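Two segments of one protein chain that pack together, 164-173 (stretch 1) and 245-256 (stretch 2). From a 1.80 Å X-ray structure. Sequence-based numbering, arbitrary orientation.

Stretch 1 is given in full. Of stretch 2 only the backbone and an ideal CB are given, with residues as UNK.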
# COMPACT_ATOMS: atom_id res chain seq x y z
N LEU A 164 -15.39 30.89 2.10
CA LEU A 164 -15.89 30.85 3.47
C LEU A 164 -16.61 29.55 3.85
O LEU A 164 -16.38 29.01 4.93
CB LEU A 164 -16.79 32.05 3.74
CG LEU A 164 -17.32 32.21 5.17
CD1 LEU A 164 -16.16 32.39 6.14
CD2 LEU A 164 -18.25 33.41 5.23
N PRO A 165 -17.50 29.04 2.98
CA PRO A 165 -18.22 27.81 3.31
C PRO A 165 -17.27 26.63 3.56
O PRO A 165 -17.48 25.83 4.47
CB PRO A 165 -19.11 27.59 2.09
CG PRO A 165 -19.39 29.00 1.63
CD PRO A 165 -18.02 29.63 1.72
N THR A 166 -16.23 26.55 2.74
CA THR A 166 -15.23 25.49 2.85
C THR A 166 -14.42 25.71 4.12
O THR A 166 -14.06 24.77 4.82
CB THR A 166 -14.28 25.50 1.64
OG1 THR A 166 -15.05 25.37 0.43
CG2 THR A 166 -13.28 24.35 1.72
N PHE A 167 -14.12 26.98 4.41
CA PHE A 167 -13.38 27.33 5.61
C PHE A 167 -14.15 26.84 6.83
O PHE A 167 -13.58 26.24 7.75
CB PHE A 167 -13.19 28.85 5.69
CG PHE A 167 -12.59 29.33 6.98
CD1 PHE A 167 -13.40 29.83 8.00
CD2 PHE A 167 -11.22 29.27 7.19
CE1 PHE A 167 -12.85 30.26 9.20
CE2 PHE A 167 -10.65 29.71 8.38
CZ PHE A 167 -11.46 30.20 9.39
N LYS A 168 -15.46 27.07 6.83
CA LYS A 168 -16.31 26.66 7.94
C LYS A 168 -16.48 25.16 8.06
O LYS A 168 -16.63 24.63 9.16
CB LYS A 168 -17.68 27.34 7.83
CG LYS A 168 -17.60 28.85 7.96
CD LYS A 168 -19.00 29.47 8.10
CE LYS A 168 -18.91 30.95 8.42
NZ LYS A 168 -20.26 31.56 8.55
N GLU A 169 -16.47 24.45 6.93
CA GLU A 169 -16.60 23.00 6.97
C GLU A 169 -15.58 22.39 7.91
O GLU A 169 -15.89 21.49 8.69
CB GLU A 169 -16.39 22.39 5.59
CG GLU A 169 -17.57 22.42 4.69
CD GLU A 169 -17.34 21.56 3.47
OE1 GLU A 169 -17.28 22.12 2.36
OE2 GLU A 169 -17.19 20.33 3.63
N GLY A 170 -14.35 22.89 7.83
CA GLY A 170 -13.29 22.39 8.68
C GLY A 170 -13.52 22.70 10.15
O GLY A 170 -13.15 21.92 11.03
N LEU A 171 -14.14 23.85 10.43
CA LEU A 171 -14.39 24.21 11.81
C LEU A 171 -15.42 23.27 12.44
O LEU A 171 -15.46 23.12 13.65
CB LEU A 171 -14.87 25.66 11.91
CG LEU A 171 -13.88 26.68 11.32
CD1 LEU A 171 -14.26 28.08 11.79
CD2 LEU A 171 -12.47 26.35 11.76
N VAL A 172 -16.24 22.63 11.60
CA VAL A 172 -17.24 21.68 12.10
C VAL A 172 -16.53 20.47 12.70
O VAL A 172 -16.91 19.97 13.75
CB VAL A 172 -18.18 21.20 10.97
CG1 VAL A 172 -19.05 20.04 11.47
CG2 VAL A 172 -19.06 22.35 10.51
N GLU A 173 -15.49 20.01 12.01
CA GLU A 173 -14.71 18.86 12.46
C GLU A 173 -14.03 19.18 13.79
O GLU A 173 -13.92 18.31 14.66
CB GLU A 173 -13.66 18.50 11.41
CG GLU A 173 -13.49 17.01 11.18
CD GLU A 173 -14.71 16.38 10.51
OE1 GLU A 173 -14.71 16.25 9.27
OE2 GLU A 173 -15.66 16.02 11.22
N UNK A 245 -24.05 17.28 -1.09
CA UNK A 245 -23.89 17.87 0.25
C UNK A 245 -22.45 17.70 0.73
O UNK A 245 -21.99 16.58 0.93
CB UNK A 245 -24.86 17.23 1.25
N UNK A 246 -21.72 18.81 0.92
CA UNK A 246 -20.32 18.75 1.39
C UNK A 246 -20.18 17.96 2.69
O UNK A 246 -21.04 18.02 3.57
CB UNK A 246 -19.77 20.16 1.59
N UNK A 247 -19.08 17.22 2.82
CA UNK A 247 -18.84 16.40 4.01
C UNK A 247 -19.04 17.12 5.34
O UNK A 247 -19.73 16.61 6.22
CB UNK A 247 -17.41 15.85 3.96
N UNK A 248 -18.43 18.30 5.48
CA UNK A 248 -18.55 19.05 6.72
C UNK A 248 -19.98 19.43 7.06
O UNK A 248 -20.37 19.46 8.23
CB UNK A 248 -17.69 20.32 6.64
N UNK A 249 -20.77 19.72 6.03
CA UNK A 249 -22.16 20.09 6.24
C UNK A 249 -22.93 18.87 6.73
O UNK A 249 -23.75 18.97 7.64
CB UNK A 249 -22.78 20.65 4.96
N UNK A 250 -22.64 17.72 6.12
CA UNK A 250 -23.29 16.48 6.50
C UNK A 250 -22.98 16.14 7.95
O UNK A 250 -23.85 15.68 8.69
CB UNK A 250 -22.85 15.34 5.58
N UNK A 251 -21.73 16.37 8.35
CA UNK A 251 -21.33 16.10 9.73
C UNK A 251 -22.12 16.99 10.68
O UNK A 251 -22.59 16.52 11.72
CB UNK A 251 -19.83 16.32 9.92
N UNK A 252 -22.27 18.26 10.34
CA UNK A 252 -23.02 19.19 11.18
C UNK A 252 -24.43 18.67 11.41
O UNK A 252 -24.94 18.70 12.54
CB UNK A 252 -23.06 20.58 10.54
N UNK A 253 -25.07 18.20 10.34
CA UNK A 253 -26.42 17.66 10.42
C UNK A 253 -26.42 16.41 11.30
O UNK A 253 -27.34 16.19 12.08
CB UNK A 253 -26.96 17.34 9.02
N UNK A 254 -25.38 15.59 11.16
CA UNK A 254 -25.26 14.37 11.95
C UNK A 254 -25.06 14.67 13.42
O UNK A 254 -25.50 13.91 14.29
CB UNK A 254 -24.10 13.51 11.43
N UNK A 255 -24.39 15.79 13.71
CA UNK A 255 -24.15 16.19 15.10
C UNK A 255 -25.45 16.55 15.79
O UNK A 255 -25.63 16.28 16.99
CB UNK A 255 -23.18 17.37 15.16
N UNK A 256 -26.37 17.17 15.05
CA UNK A 256 -27.66 17.53 15.63
C UNK A 256 -28.41 16.24 15.97
O UNK A 256 -29.02 16.13 17.04
CB UNK A 256 -28.47 18.41 14.67

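The two helices cross at 44° with their axes 8.2 Å apart at closest approach, and the backbones come nearest at Glu169 and position 248, whose CA atoms lie 4.4 Å apart. Position 245 precedes the helix and its CB has nothing of stretch 1 within 5.5 Å, so stretch 1 sets no preference; it is Leu245.

Position 246 stands immediately before the helix, with phi/psi of -55/144, and its CB points toward stretch 1, tight against the carboxylate of Glu169. Any side chain must be compact here; serine or threonine could cap the helix, but proline also fits the phi. The residue is Pro246, whose CB lies 3.4 Å from Glu169 OE1.

At 247 the CB points sideways, 4.5 Å from Glu169 OE2 when ideally placed, and the carboxylate of Glu173 lies farther along. A polar or basic side chain long enough to approach these acids would suit. His247 brings CD2 to 3.7 Å from Glu173 OE1, which sits at the ring edge, near its plane. Water 1 joins the two residues, its O donating to Glu173 OE1 at 2.6 Å and lying 2.4 Å from His247 NE2.

Position 248 is the most restrictive. An ideal CB would fall 2.7 Å from Glu169 CB, a clash, so glycine is strongly indicated. Gly248 permits the close approach, and its free first-turn amide is met by an acceptor: Gly248 N donates to Glu169 OE2 at 3.0 Å.

The CB of 249 points sideways, with no stretch 1 atom within 5.5 Å, leaving room for a long, flexible side chain to reach back. Met249 does so: its CE lies 4.1 Å from Pro165 O and 4.4 Å from Glu169 CG. Position 250, directed sideways and out of contact, is Ala250.

At 251 the CB points toward Val172 and the Glu173 carboxylate; a medium aliphatic or a small polar group could fit. Val251 places CG1 3.8 Å from Val172 CG1 and also 3.8 Å from Glu173 OE2. At 252 the CB points sideways and, ideally placed, already touches Val172 CG1 at 4.2 Å; alanine suffices, though a larger aliphatic turned off stretch 1 is not excluded. Ala252 keeps that spacing between its CB and Val172 CG1.

Positions 253 and 254 are out of reach: Tyr253 and Gly254. From 255 the CB points toward stretch 1 across a gap that a longer aliphatic could bridge; Leu255 CD1 comes to 4.2 Å from Val172 CG1, completing with 248, 251 and 252 the hole that receives Val172. Position 256 is out of reach, so stretch 1 sets no preference; it is Leu256.

Stretch 2 (245-256) LPHGMAVAYGLL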
# COMPACT_ATOMS: atom_id res chain seq x y z
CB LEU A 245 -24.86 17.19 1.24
CG LEU A 245 -24.78 17.66 2.69
CD1 LEU A 245 -25.27 19.09 2.82
CD2 LEU A 245 -25.60 16.73 3.57
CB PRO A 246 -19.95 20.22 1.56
CG PRO A 246 -20.82 20.92 0.57
CD PRO A 246 -22.14 20.21 0.74
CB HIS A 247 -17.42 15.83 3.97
CG HIS A 247 -17.12 14.92 5.12
ND1 HIS A 247 -17.69 13.68 5.25
CD2 HIS A 247 -16.31 15.09 6.20
CE1 HIS A 247 -17.25 13.11 6.37
NE2 HIS A 247 -16.42 13.95 6.96
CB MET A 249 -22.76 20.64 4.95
CG MET A 249 -22.06 21.88 4.42
SD MET A 249 -22.03 23.23 5.62
CE MET A 249 -21.39 24.60 4.60
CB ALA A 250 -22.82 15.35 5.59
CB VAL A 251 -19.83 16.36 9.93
CG1 VAL A 251 -19.49 16.28 11.42
CG2 VAL A 251 -19.02 15.33 9.16
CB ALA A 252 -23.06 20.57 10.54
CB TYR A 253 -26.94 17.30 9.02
CG TYR A 253 -27.47 18.48 8.23
CD1 TYR A 253 -27.00 18.75 6.94
CD2 TYR A 253 -28.47 19.30 8.74
CE1 TYR A 253 -27.52 19.80 6.19
CE2 TYR A 253 -29.00 20.35 8.00
CZ TYR A 253 -28.52 20.60 6.72
OH TYR A 253 -29.07 21.62 5.98
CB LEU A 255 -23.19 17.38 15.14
CG LEU A 255 -21.76 17.06 14.70
CD1 LEU A 255 -20.90 18.31 14.77
CD2 LEU A 255 -21.19 15.97 15.59
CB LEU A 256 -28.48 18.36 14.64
CG LEU A 256 -29.89 18.73 15.10
CD1 LEU A 256 -29.80 19.57 16.36
CD2 LEU A 256 -30.61 19.49 14.01
O HOH W 1 -15.21 13.69 9.03
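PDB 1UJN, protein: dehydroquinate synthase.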